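PDB 3RPF: molybdopterin synthase catalytic subunit from Helicobacter pylori, which probably converts the cyclic pyranopterin precursor Z into molybdopterin, adding two sulfur atoms delivered by the small carrier subunit MoaD. Local coordinates for residues K19-E24 with L93-G98; A56-W61 with A119-Y124; D44-L49 with V85-S90; G10-R15 with K77-L82. All blocks are in the same frame, centred on the assembly; numbering follows the deposited sequence.

Interaction 1. Residues K19-E24 with L93-G98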
loop_
_atom_site.group_PDB
_atom_site.type_symbol
_atom_site.label_atom_id
_atom_site.label_comp_id
_atom_site.label_asym_id
_atom_site.label_seq_id
_atom_site.Cartn_x
_atom_site.Cartn_y
_atom_site.Cartn_z
ATOM N N LYS A 19 -2.752 11.558 -9.709
ATOM C CA LYS A 19 -1.908 12.657 -10.150
ATOM C C LYS A 19 -1.879 13.764 -9.106
ATOM O O LYS A 19 -0.811 14.249 -8.739
ATOM C CB LYS A 19 -2.402 13.214 -11.487
ATOM C CG LYS A 19 -1.823 14.581 -11.856
ATOM C CD LYS A 19 -2.782 15.355 -12.769
ATOM C CE LYS A 19 -2.194 16.691 -13.223
ATOM N NZ LYS A 19 -3.199 17.529 -13.943
ATOM N N ALA A 20 -3.056 14.163 -8.625
ATOM C CA ALA A 20 -3.142 15.232 -7.631
ATOM C C ALA A 20 -2.433 14.841 -6.351
ATOM O O ALA A 20 -1.722 15.648 -5.749
ATOM C CB ALA A 20 -4.596 15.588 -7.339
ATOM N N TYR A 21 -2.634 13.604 -5.915
ATOM C CA TYR A 21 -2.008 13.169 -4.671
ATOM C C TYR A 21 -0.482 13.202 -4.786
ATOM O O TYR A 21 0.205 13.644 -3.864
ATOM C CB TYR A 21 -2.481 11.766 -4.303
ATOM C CG TYR A 21 -3.906 11.702 -3.805
ATOM C CD1 TYR A 21 -4.472 12.760 -3.098
ATOM C CD2 TYR A 21 -4.690 10.580 -4.040
ATOM C CE1 TYR A 21 -5.784 12.693 -2.633
ATOM C CE2 TYR A 21 -6.000 10.507 -3.583
ATOM C CZ TYR A 21 -6.540 11.566 -2.879
ATOM O OH TYR A 21 -7.845 11.486 -2.428
ATOM N N GLN A 22 0.039 12.739 -5.915
ATOM C CA GLN A 22 1.482 12.692 -6.124
ATOM C C GLN A 22 2.073 14.080 -6.142
ATOM O O GLN A 22 3.120 14.316 -5.550
ATOM C CB GLN A 22 1.825 11.989 -7.438
ATOM C CG GLN A 22 2.170 10.533 -7.281
ATOM C CD GLN A 22 2.271 9.840 -8.616
ATOM O OE1 GLN A 22 1.258 9.454 -9.206
ATOM N NE2 GLN A 22 3.495 9.695 -9.115
ATOM N N GLU A 23 1.409 14.993 -6.842
ATOM C CA GLU A 23 1.850 16.379 -6.880
ATOM C C GLU A 23 1.946 16.932 -5.466
ATOM O O GLU A 23 2.888 17.647 -5.133
ATOM C CB GLU A 23 0.913 17.221 -7.742
ATOM C CG GLU A 23 0.961 16.849 -9.221
ATOM C CD GLU A 23 0.022 17.683 -10.072
ATOM O OE1 GLU A 23 -0.906 18.306 -9.505
ATOM O OE2 GLU A 23 0.212 17.714 -11.310
ATOM N N GLU A 24 0.977 16.587 -4.625
ATOM C CA GLU A 24 1.033 16.991 -3.227
ATOM C C GLU A 24 2.253 16.364 -2.554
ATOM O O GLU A 24 2.969 17.029 -1.811
ATOM C CB GLU A 24 -0.252 16.602 -2.487
ATOM C CG GLU A 24 -0.319 17.124 -1.048
ATOM C CD GLU A 24 -1.616 16.739 -0.346
ATOM O OE1 GLU A 24 -2.616 16.473 -1.047
ATOM O OE2 GLU A 24 -1.640 16.702 0.906
ATOM N N LEU A 93 -10.451 4.717 -3.059
ATOM C CA LEU A 93 -9.034 4.997 -3.233
ATOM C C LEU A 93 -8.558 5.681 -1.981
ATOM O O LEU A 93 -9.254 6.547 -1.432
ATOM C CB LEU A 93 -8.807 5.906 -4.447
ATOM C CG LEU A 93 -7.350 6.255 -4.762
ATOM C CD1 LEU A 93 -7.104 6.318 -6.264
ATOM C CD2 LEU A 93 -6.986 7.566 -4.112
ATOM N N CYS A 94 -7.390 5.286 -1.491
ATOM C CA CYS A 94 -6.805 6.036 -0.402
ATOM C C CYS A 94 -5.311 6.116 -0.517
ATOM O O CYS A 94 -4.663 5.295 -1.194
ATOM C CB CYS A 94 -7.234 5.474 0.949
ATOM S SG CYS A 94 -6.636 3.832 1.292
ATOM N N VAL A 95 -4.763 7.148 0.115
ATOM C CA VAL A 95 -3.325 7.390 0.062
ATOM C C VAL A 95 -2.843 7.700 1.457
ATOM O O VAL A 95 -3.524 8.382 2.231
ATOM C CB VAL A 95 -2.999 8.574 -0.862
ATOM C CG1 VAL A 95 -3.727 9.836 -0.375
ATOM C CG2 VAL A 95 -1.503 8.808 -0.936
ATOM N N SER A 96 -1.670 7.171 1.780
ATOM C CA SER A 96 -0.994 7.470 3.021
ATOM C C SER A 96 0.393 7.830 2.567
ATOM O O SER A 96 1.066 7.000 1.928
ATOM C CB SER A 96 -0.946 6.217 3.895
ATOM O OG SER A 96 -0.140 6.433 5.045
HETATM N N MSE A 97 0.834 9.057 2.855
HETATM C CA MSE A 97 2.161 9.483 2.369
HETATM C C MSE A 97 2.860 10.327 3.413
HETATM O O MSE A 97 2.210 10.960 4.245
HETATM C CB MSE A 97 2.024 10.275 1.062
HETATM C CG MSE A 97 0.966 11.410 1.153
HETATM SE SE MSE A 97 0.669 12.373 -0.527
HETATM C CE MSE A 97 -1.187 12.970 -0.257
ATOM N N GLY A 98 4.186 10.327 3.386
ATOM C CA GLY A 98 4.898 11.142 4.327
ATOM C C GLY A 98 6.381 11.168 4.050
ATOM O O GLY A 98 6.877 10.690 3.013
#

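Interaction 2. Residues A56-W61 with A119-Y124. With EDO (1,2-ethanediol), chain G.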
loop_
_atom_site.group_PDB
_atom_site.type_symbol
_atom_site.label_atom_id
_atom_site.label_comp_id
_atom_site.label_asym_id
_atom_site.label_seq_id
_atom_site.Cartn_x
_atom_site.Cartn_y
_atom_site.Cartn_z
ATOM N N ALA A 56 -22.449 12.322 6.955
ATOM C CA ALA A 56 -22.055 13.040 8.171
ATOM C C ALA A 56 -21.167 12.179 9.063
ATOM O O ALA A 56 -20.171 12.653 9.593
ATOM C CB ALA A 56 -23.298 13.523 8.943
ATOM N N LEU A 57 -21.522 10.910 9.231
ATOM C CA LEU A 57 -20.755 10.049 10.129
ATOM C C LEU A 57 -19.459 9.630 9.454
ATOM O O LEU A 57 -18.412 9.573 10.097
ATOM C CB LEU A 57 -21.576 8.827 10.557
ATOM C CG LEU A 57 -20.821 7.777 11.382
ATOM C CD1 LEU A 57 -20.165 8.391 12.606
ATOM C CD2 LEU A 57 -21.778 6.657 11.773
ATOM N N LEU A 58 -19.509 9.362 8.155
ATOM C CA LEU A 58 -18.273 9.060 7.426
ATOM C C LEU A 58 -17.255 10.194 7.594
ATOM O O LEU A 58 -16.069 9.946 7.865
ATOM C CB LEU A 58 -18.558 8.799 5.944
ATOM C CG LEU A 58 -17.266 8.599 5.148
ATOM C CD1 LEU A 58 -16.537 7.394 5.699
ATOM C CD2 LEU A 58 -17.574 8.425 3.673
ATOM N N LYS A 59 -17.718 11.434 7.469
ATOM C CA LYS A 59 -16.828 12.589 7.590
ATOM C C LYS A 59 -16.126 12.633 8.939
ATOM O O LYS A 59 -14.906 12.833 9.019
ATOM C CB LYS A 59 -17.604 13.895 7.371
ATOM N N THR A 60 -16.889 12.458 10.008
ATOM C CA THR A 60 -16.319 12.556 11.353
ATOM C C THR A 60 -15.415 11.367 11.643
ATOM O O THR A 60 -14.278 11.538 12.110
ATOM C CB THR A 60 -17.420 12.673 12.426
ATOM O OG1 THR A 60 -18.248 11.506 12.402
ATOM C CG2 THR A 60 -18.278 13.910 12.171
ATOM N N TRP A 61 -15.908 10.164 11.364
ATOM C CA TRP A 61 -15.071 8.965 11.473
ATOM C C TRP A 61 -13.724 9.153 10.767
ATOM O O TRP A 61 -12.656 8.871 11.332
ATOM C CB TRP A 61 -15.800 7.735 10.884
ATOM C CG TRP A 61 -14.964 6.473 10.940
ATOM C CD1 TRP A 61 -14.795 5.641 12.017
ATOM C CD2 TRP A 61 -14.168 5.915 9.879
ATOM N NE1 TRP A 61 -13.956 4.595 11.683
ATOM C CE2 TRP A 61 -13.554 4.745 10.379
ATOM C CE3 TRP A 61 -13.915 6.293 8.557
ATOM C CZ2 TRP A 61 -12.694 3.957 9.606
ATOM C CZ3 TRP A 61 -13.059 5.503 7.782
ATOM C CH2 TRP A 61 -12.466 4.350 8.310
ATOM N N ALA A 119 -16.443 1.842 8.401
ATOM C CA ALA A 119 -16.915 2.995 7.652
ATOM C C ALA A 119 -18.381 2.748 7.381
ATOM O O ALA A 119 -18.763 1.649 6.980
ATOM C CB ALA A 119 -16.145 3.176 6.359
ATOM N N PRO A 120 -19.213 3.761 7.646
ATOM C CA PRO A 120 -20.664 3.637 7.453
ATOM C C PRO A 120 -20.987 3.716 5.972
ATOM O O PRO A 120 -21.369 4.775 5.475
ATOM C CB PRO A 120 -21.216 4.844 8.205
ATOM C CG PRO A 120 -20.107 5.888 8.108
ATOM C CD PRO A 120 -18.815 5.094 8.140
ATOM N N ILE A 121 -20.776 2.603 5.270
ATOM C CA ILE A 121 -21.040 2.509 3.838
ATOM C C ILE A 121 -21.705 1.167 3.549
ATOM O O ILE A 121 -21.305 0.148 4.120
ATOM C CB ILE A 121 -19.745 2.609 3.019
ATOM C CG1 ILE A 121 -19.067 3.971 3.239
ATOM C CG2 ILE A 121 -20.036 2.369 1.548
ATOM C CD1 ILE A 121 -17.704 4.115 2.511
ATOM N N TRP A 122 -22.723 1.166 2.681
ATOM C CA TRP A 122 -23.481 -0.056 2.381
ATOM C C TRP A 122 -23.352 -0.442 0.917
ATOM O O TRP A 122 -23.474 0.396 0.025
ATOM C CB TRP A 122 -24.957 0.090 2.783
ATOM C CG TRP A 122 -25.088 0.299 4.254
ATOM C CD1 TRP A 122 -25.189 -0.660 5.213
ATOM C CD2 TRP A 122 -25.055 1.553 4.938
ATOM N NE1 TRP A 122 -25.221 -0.078 6.460
ATOM C CE2 TRP A 122 -25.140 1.282 6.314
ATOM C CE3 TRP A 122 -24.949 2.880 4.518
ATOM C CZ2 TRP A 122 -25.144 2.294 7.275
ATOM C CZ3 TRP A 122 -24.954 3.881 5.473
ATOM C CH2 TRP A 122 -25.058 3.582 6.832
ATOM N N LYS A 123 -23.095 -1.719 0.676
ATOM C CA LYS A 123 -22.789 -2.197 -0.666
ATOM C C LYS A 123 -23.900 -3.079 -1.196
ATOM O O LYS A 123 -24.442 -3.906 -0.463
ATOM C CB LYS A 123 -21.472 -2.981 -0.669
ATOM C CG LYS A 123 -21.185 -3.711 -1.973
ATOM C CD LYS A 123 -19.700 -4.117 -2.090
ATOM C CE LYS A 123 -19.388 -5.321 -1.229
ATOM N NZ LYS A 123 -17.933 -5.697 -1.311
ATOM N N TYR A 124 -24.209 -2.909 -2.480
ATOM C CA TYR A 124 -25.201 -3.716 -3.175
ATOM C C TYR A 124 -24.597 -4.249 -4.469
ATOM O O TYR A 124 -23.885 -3.523 -5.174
ATOM C CB TYR A 124 -26.404 -2.859 -3.542
ATOM C CG TYR A 124 -27.045 -2.118 -2.385
ATOM C CD1 TYR A 124 -28.221 -2.582 -1.805
ATOM C CD2 TYR A 124 -26.488 -0.950 -1.889
ATOM C CE1 TYR A 124 -28.827 -1.895 -0.751
ATOM C CE2 TYR A 124 -27.082 -0.255 -0.835
ATOM C CZ TYR A 124 -28.244 -0.736 -0.270
ATOM O OH TYR A 124 -28.830 -0.049 0.773
HETATM C C1 EDO G . -25.992 11.825 4.092
HETATM O O1 EDO G . -26.082 10.449 4.471
HETATM C C2 EDO G . -26.309 12.675 5.312
HETATM O O2 EDO G . -25.437 12.297 6.387
#

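Interaction 3. Residues D44-L49 with V85-S90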
loop_
_atom_site.group_PDB
_atom_site.type_symbol
_atom_site.label_atom_id
_atom_site.label_comp_id
_atom_site.label_asym_id
_atom_site.label_seq_id
_atom_site.Cartn_x
_atom_site.Cartn_y
_atom_site.Cartn_z
ATOM N N ASP A 44 -19.764 -13.529 -11.082
ATOM C CA ASP A 44 -20.918 -14.090 -11.764
ATOM C C ASP A 44 -21.212 -13.212 -12.970
ATOM O O ASP A 44 -20.325 -12.992 -13.806
ATOM C CB ASP A 44 -22.110 -14.186 -10.806
ATOM C CG ASP A 44 -21.837 -15.133 -9.644
ATOM O OD1 ASP A 44 -21.906 -14.691 -8.477
ATOM O OD2 ASP A 44 -21.534 -16.322 -9.908
ATOM N N ASN A 45 -22.432 -12.692 -13.059
ATOM C CA ASN A 45 -22.758 -11.789 -14.149
ATOM C C ASN A 45 -23.327 -10.465 -13.656
ATOM O O ASN A 45 -24.216 -9.894 -14.283
ATOM C CB ASN A 45 -23.713 -12.447 -15.141
ATOM C CG ASN A 45 -23.809 -11.681 -16.456
ATOM O OD1 ASN A 45 -22.795 -11.270 -17.024
ATOM N ND2 ASN A 45 -25.035 -11.484 -16.943
ATOM N N ILE A 46 -22.807 -9.967 -12.539
ATOM C CA ILE A 46 -23.242 -8.664 -12.058
ATOM C C ILE A 46 -22.833 -7.584 -13.043
ATOM O O ILE A 46 -21.891 -7.760 -13.820
ATOM C CB ILE A 46 -22.668 -8.327 -10.677
ATOM C CG1 ILE A 46 -21.154 -8.090 -10.753
ATOM C CG2 ILE A 46 -23.010 -9.431 -9.682
ATOM C CD1 ILE A 46 -20.577 -7.544 -9.464
ATOM N N GLN A 47 -23.554 -6.472 -13.015
ATOM C CA GLN A 47 -23.217 -5.321 -13.842
ATOM C C GLN A 47 -22.220 -4.414 -13.135
ATOM O O GLN A 47 -21.503 -3.637 -13.775
ATOM C CB GLN A 47 -24.490 -4.525 -14.152
ATOM C CG GLN A 47 -25.505 -5.301 -14.963
ATOM C CD GLN A 47 -26.885 -4.692 -14.855
ATOM O OE1 GLN A 47 -27.419 -4.537 -13.753
ATOM N NE2 GLN A 47 -27.461 -4.318 -15.991
ATOM N N GLY A 48 -22.180 -4.508 -11.809
ATOM C CA GLY A 48 -21.303 -3.658 -11.016
ATOM C C GLY A 48 -21.820 -3.597 -9.593
ATOM O O GLY A 48 -22.590 -4.470 -9.168
ATOM N N LEU A 49 -21.404 -2.576 -8.849
ATOM C CA LEU A 49 -21.850 -2.431 -7.481
ATOM C C LEU A 49 -22.482 -1.062 -7.315
ATOM O O LEU A 49 -22.316 -0.179 -8.163
ATOM C CB LEU A 49 -20.681 -2.569 -6.507
ATOM C CG LEU A 49 -19.791 -3.813 -6.537
ATOM C CD1 LEU A 49 -18.568 -3.607 -5.644
ATOM C CD2 LEU A 49 -20.549 -5.076 -6.128
ATOM N N VAL A 85 -21.307 1.898 -9.621
ATOM C CA VAL A 85 -19.981 1.744 -10.170
ATOM C C VAL A 85 -19.930 0.440 -10.968
ATOM O O VAL A 85 -20.165 -0.621 -10.440
ATOM C CB VAL A 85 -18.937 1.741 -9.059
ATOM C CG1 VAL A 85 -17.569 1.781 -9.615
ATOM C CG2 VAL A 85 -19.183 2.871 -8.107
ATOM N N LEU A 86 -19.610 0.535 -12.240
ATOM C CA LEU A 86 -19.586 -0.621 -13.112
ATOM C C LEU A 86 -18.302 -1.448 -13.035
ATOM O O LEU A 86 -17.293 -0.982 -12.560
ATOM C CB LEU A 86 -19.866 -0.202 -14.550
ATOM C CG LEU A 86 -21.054 0.723 -14.764
ATOM C CD1 LEU A 86 -21.202 1.074 -16.210
ATOM C CD2 LEU A 86 -22.318 0.152 -14.218
ATOM N N ILE A 87 -18.361 -2.659 -13.566
ATOM C CA ILE A 87 -17.244 -3.578 -13.551
ATOM C C ILE A 87 -16.081 -2.907 -14.222
ATOM O O ILE A 87 -16.235 -2.279 -15.233
ATOM C CB ILE A 87 -17.531 -4.779 -14.438
ATOM C CG1 ILE A 87 -18.598 -5.679 -13.836
ATOM C CG2 ILE A 87 -16.245 -5.482 -14.775
ATOM C CD1 ILE A 87 -18.400 -5.956 -12.409
ATOM N N GLY A 88 -14.906 -3.059 -13.643
ATOM C CA GLY A 88 -13.703 -2.453 -14.169
ATOM C C GLY A 88 -13.431 -1.060 -13.631
ATOM O O GLY A 88 -12.322 -0.535 -13.796
ATOM N N GLN A 89 -14.425 -0.448 -12.991
ATOM C CA GLN A 89 -14.275 0.911 -12.467
ATOM C C GLN A 89 -13.910 0.907 -10.984
ATOM O O GLN A 89 -14.186 -0.064 -10.272
ATOM C CB GLN A 89 -15.553 1.729 -12.699
ATOM C CG GLN A 89 -15.964 1.828 -14.163
ATOM C CD GLN A 89 -17.066 2.845 -14.404
ATOM O OE1 GLN A 89 -18.013 2.963 -13.618
ATOM N NE2 GLN A 89 -16.950 3.582 -15.502
ATOM N N SER A 90 -13.301 1.998 -10.521
ATOM C CA SER A 90 -12.832 2.090 -9.138
ATOM C C SER A 90 -13.853 2.730 -8.213
ATOM O O SER A 90 -14.512 3.703 -8.575
ATOM C CB SER A 90 -11.509 2.868 -9.074
ATOM O OG SER A 90 -10.558 2.317 -9.973
#

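Interaction 4. Residues G10-R15 with K77-L82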
loop_
_atom_site.group_PDB
_atom_site.type_symbol
_atom_site.label_atom_id
_atom_site.label_comp_id
_atom_site.label_asym_id
_atom_site.label_seq_id
_atom_site.Cartn_x
_atom_site.Cartn_y
_atom_site.Cartn_z
ATOM N N GLY A 10 -20.790 8.127 -8.667
ATOM C CA GLY A 10 -20.308 7.179 -9.653
ATOM C C GLY A 10 -18.846 6.816 -9.453
ATOM O O GLY A 10 -18.285 7.016 -8.378
ATOM N N ALA A 11 -18.238 6.285 -10.511
ATOM C CA ALA A 11 -16.867 5.790 -10.508
ATOM C C ALA A 11 -15.810 6.872 -10.235
ATOM O O ALA A 11 -15.948 8.022 -10.651
ATOM C CB ALA A 11 -16.585 5.109 -11.838
ATOM N N LEU A 12 -14.744 6.495 -9.547
ATOM C CA LEU A 12 -13.683 7.449 -9.235
ATOM C C LEU A 12 -12.816 7.694 -10.469
ATOM O O LEU A 12 -12.585 6.772 -11.258
ATOM C CB LEU A 12 -12.816 6.921 -8.093
ATOM C CG LEU A 12 -13.520 6.683 -6.760
ATOM C CD1 LEU A 12 -12.522 6.160 -5.734
ATOM C CD2 LEU A 12 -14.187 7.946 -6.252
ATOM N N ASP A 13 -12.346 8.927 -10.654
ATOM C CA ASP A 13 -11.362 9.179 -11.704
ATOM C C ASP A 13 -9.990 8.971 -11.089
ATOM O O ASP A 13 -9.343 9.926 -10.638
ATOM C CB ASP A 13 -11.483 10.590 -12.269
ATOM C CG ASP A 13 -10.539 10.826 -13.438
ATOM O OD1 ASP A 13 -9.601 10.019 -13.617
ATOM O OD2 ASP A 13 -10.735 11.814 -14.181
ATOM N N THR A 14 -9.550 7.719 -11.059
ATOM C CA THR A 14 -8.323 7.372 -10.344
ATOM C C THR A 14 -7.108 8.054 -10.956
ATOM O O THR A 14 -6.206 8.458 -10.246
ATOM C CB THR A 14 -8.095 5.859 -10.311
ATOM O OG1 THR A 14 -7.928 5.380 -11.648
ATOM C CG2 THR A 14 -9.292 5.171 -9.674
ATOM N N ARG A 15 -7.090 8.190 -12.277
ATOM C CA ARG A 15 -5.986 8.882 -12.924
ATOM C C ARG A 15 -5.830 10.277 -12.324
ATOM O O ARG A 15 -4.738 10.677 -11.920
ATOM C CB ARG A 15 -6.234 8.995 -14.427
ATOM C CG ARG A 15 -5.027 9.477 -15.216
ATOM C CD ARG A 15 -5.477 10.197 -16.465
ATOM N NE ARG A 15 -6.259 11.373 -16.107
ATOM C CZ ARG A 15 -5.742 12.587 -15.957
ATOM N NH1 ARG A 15 -4.443 12.780 -16.155
ATOM N NH2 ARG A 15 -6.522 13.607 -15.620
ATOM N N LYS A 77 -5.547 10.560 3.020
ATOM C CA LYS A 77 -6.772 11.028 2.358
ATOM C C LYS A 77 -7.450 9.889 1.647
ATOM O O LYS A 77 -6.820 8.858 1.358
ATOM C CB LYS A 77 -6.445 12.136 1.356
ATOM C CG LYS A 77 -5.786 13.336 2.020
ATOM C CD LYS A 77 -5.473 14.425 1.011
ATOM C CE LYS A 77 -4.938 15.664 1.723
ATOM N NZ LYS A 77 -4.722 16.793 0.774
HETATM N N MSE A 78 -8.744 10.056 1.375
HETATM C CA MSE A 78 -9.486 9.020 0.682
HETATM C C MSE A 78 -10.588 9.600 -0.200
HETATM O O MSE A 78 -10.988 10.774 -0.060
HETATM C CB MSE A 78 -10.099 8.048 1.695
HETATM C CG MSE A 78 -11.219 8.683 2.532
HETATM SE SE MSE A 78 -12.327 7.349 3.433
HETATM C CE MSE A 78 -13.362 6.777 1.891
ATOM N N ALA A 79 -11.067 8.767 -1.115
ATOM C CA ALA A 79 -12.209 9.101 -1.947
ATOM C C ALA A 79 -13.012 7.834 -2.086
ATOM O O ALA A 79 -12.450 6.741 -2.080
ATOM C CB ALA A 79 -11.759 9.573 -3.313
ATOM N N HIS A 80 -14.326 7.970 -2.219
ATOM C CA HIS A 80 -15.178 6.801 -2.353
ATOM C C HIS A 80 -16.351 7.154 -3.245
ATOM O O HIS A 80 -16.828 8.291 -3.222
ATOM C CB HIS A 80 -15.668 6.327 -0.978
ATOM C CG HIS A 80 -16.124 4.905 -0.960
ATOM N ND1 HIS A 80 -17.253 4.472 -1.624
ATOM C CD2 HIS A 80 -15.596 3.799 -0.368
ATOM C CE1 HIS A 80 -17.400 3.171 -1.449
ATOM N NE2 HIS A 80 -16.406 2.741 -0.688
ATOM N N SER A 81 -16.805 6.187 -4.041
ATOM C CA SER A 81 -17.960 6.386 -4.910
ATOM C C SER A 81 -19.281 6.343 -4.149
ATOM O O SER A 81 -19.409 5.639 -3.149
ATOM C CB SER A 81 -17.990 5.307 -5.986
ATOM O OG SER A 81 -16.900 5.433 -6.887
ATOM N N LEU A 82 -20.261 7.093 -4.647
ATOM C CA LEU A 82 -21.643 7.004 -4.177
ATOM C C LEU A 82 -22.497 6.575 -5.364
ATOM O O LEU A 82 -22.326 7.091 -6.474
ATOM C CB LEU A 82 -22.120 8.360 -3.647
ATOM C CG LEU A 82 -23.562 8.434 -3.116
ATOM C CD1 LEU A 82 -23.704 7.620 -1.837
ATOM C CD2 LEU A 82 -23.985 9.885 -2.873
#

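Interaction 1. Residues K19-E24 with L93-G98
Tyr21 on helix 14-27 and Val95 on strand 90-98 make the tight part of this contact. CG1 of Val95 lies 3.8 Å from the centroid of the Tyr21 ring and 7° off the ring normal, a CH-pi contact over the centre of one face. The branch is placed there by its first torsion, which sets CG1 of Val95 between the backbone N and the carbonyl carbon (chi1 58°). CD2 of Leu93 approaches the same ring in its plane, beside CD2 and CE2 of Tyr21, although the modelled spacing is too short to be trusted. The helix segment runs nearly parallel to the strand segment, 13° apart with axes 10.1 Å from each other, as in a layered alpha/beta fold: helix 14-27 covers this face of the mixed sheet, whereas Cys94 and Ser96 on the other face meet helix 101-118. Met97, a selenomethionine, still packs closely, with SE 3.6 Å from Tyr21 O and CE 3.8 Å from CD of Glu24, the two side chains crossing at about a right angle. Burial falls off at Glu24, a partly exposed residue at the more open side, whose carboxylate forms salt bridges with Lys28 and Lys77.

Interaction 2. Residues A56-W61 with A119-Y124
Leu58 of helix 55-71 sits against Pro120, in the turn that joins helix 101-118 to strand 121-127. Its side chain can be followed outward. CB of Leu58 rests 3.9 Å from CG of Pro120, and the same CG of Pro120 also approaches the backbone, 3.5 Å from N of Leu58. CG of Leu58 is anti to the backbone N (chi1 175°), and the two methyls beyond it part company: CD1 of Leu58 meets CD of Pro120 at 4.1 Å and CB of Ala119 at 4.3 Å, while CD2 of Leu58 only grazes CD1 of Ile121 at 4.5 Å. Leu57 crosses the proline at a slant, its CG 3.8 Å from CG of Pro120. One turn further along the helix, the ring of Trp61 receives CB of Ala119 over one face, offset toward the rim at CZ3. Pro120 is the centre of an inverse gamma turn, after which the chain enters a strand carrying Lys123 and Tyr124, substrate-binding residues by similarity. The MoaD chain also reaches this strand, taking a hydrogen bond from Trp122 NE1 at its Pro69 O. At the start of the helix segment, N of Ala56 donates to O2 of a 1,2-ethanediol at 3.0 Å. Across the protein contact itself every side-chain meeting is apolar, which implies that shape and burial, not directional bonds, join the helix to the turn.

Interaction 3. Residues D44-L49 with V85-S90
Gly48 and Leu49 pair with Leu86 and Val85 in an antiparallel backbone contact, where the short strand 84-86 borders strand 48-53 at the edge of the antiparallel sheet. Two hydrogen bonds define the Leu49-Val85 pair: Leu49 N to Val85 O at 2.8 Å, and Val85 N to Leu49 O at 2.7 Å with an N-H...O angle of 171°. The neighbouring Gly48-Leu86 pair is non-hydrogen-bonded and very close, its CA atoms 4.1 Å apart. Gly48 has no side chain to obstruct this approach, and its CA makes a CA-H...O contact of 3.3 Å with Val85 O. Strand 84-86 then leaves through a type II beta turn, Leu86 to Gln89, closed by Gln89 N to Leu86 O and leading into the mixed sheet. Just before that turn's glycine, Ile87 N reaches back to Gln47 O at 3.3 Å. The Ile87 side chain crosses that of Ile46 at about a right angle. Its second torsion (chi2 -46°) brings CD1 of Ile87 to 3.9 Å from CG1 of Ile46 and 4.0 Å from CA of Gly48. Leu49 and Val85 project to the same face of the sheet, where both touch Val40, a substrate-binding residue by similarity.

Interaction 4. Residues G10-R15 with K77-L82
Gly10 and Ser81 supply the polar core of a contact between the link from strand 5-9 to helix 14-27 and the end of strand 74-82. Among the hydrogen bonds, Gly10 N to Leu82 O is 2.9 Å long and almost straight, 177° at the hydrogen. OG of Ser81 is anti to its carbonyl carbon (chi1 -67°), which points it at Gly10 O; it donates there at 2.6 Å from above the carbonyl plane, 36° out of it. Ser90 O also lies near this hydroxyl, in a weak interaction at best, since the proton is directed to Gly10 O. Within the strand segment, His80 ND1 donates to Ser81 O at 2.9 Å, lying in the carbonyl plane on a lone pair. That bond helps fix the ring, whose NE2 is bonded to Gly74 N of the MoaD chain, probably part of the Gly-Gly tail that delivers sulfur.

The van der Waals part belongs to Leu12. Its CG and CD1 rest against oxygens, 3.6 Å from OG of Ser81 and 3.7 Å from O of Ala79 respectively; the apolar meeting is that of its CD2 with CB of Ala79 at 4.1 Å. Leu17 and Leu93 also touch Leu12, which places it between helix and sheet. Asp13 next to it is the N-cap of helix 14-27, its OD1 bonded to Glu16 N. Chemically, two hydrogen bonds grip the backbone N and O of Gly10, while Leu12, two residues on, is held across this contact by packing alone.

Overall arrangement
Interactions 1 and 4 share helix 14-27 and neighbouring strands of the mixed sheet; Glu24 OE1 meets Lys77 NZ at 2.8 Å in a salt bridge between them. Interaction 4 joins interaction 3 through Leu12 N and Ser90 O, 3.0 Å apart and probably hydrogen-bonded. It also touches interaction 2, where CD1 of Ile121 lies 3.6 Å from CD2 of His80. Interactions 2 and 3 both reach the antiparallel sheet, through neighbouring strands 121-127 and 48-53. Interaction 2 holds Lys123 and Tyr124 of the substrate site inferred by similarity, and Leu49 of interaction 3 lies about 3 Å, side chain to side chain, from Asp125 of that site. Interactions 1 and 2 do not touch: their nearest atoms are about 9 Å apart.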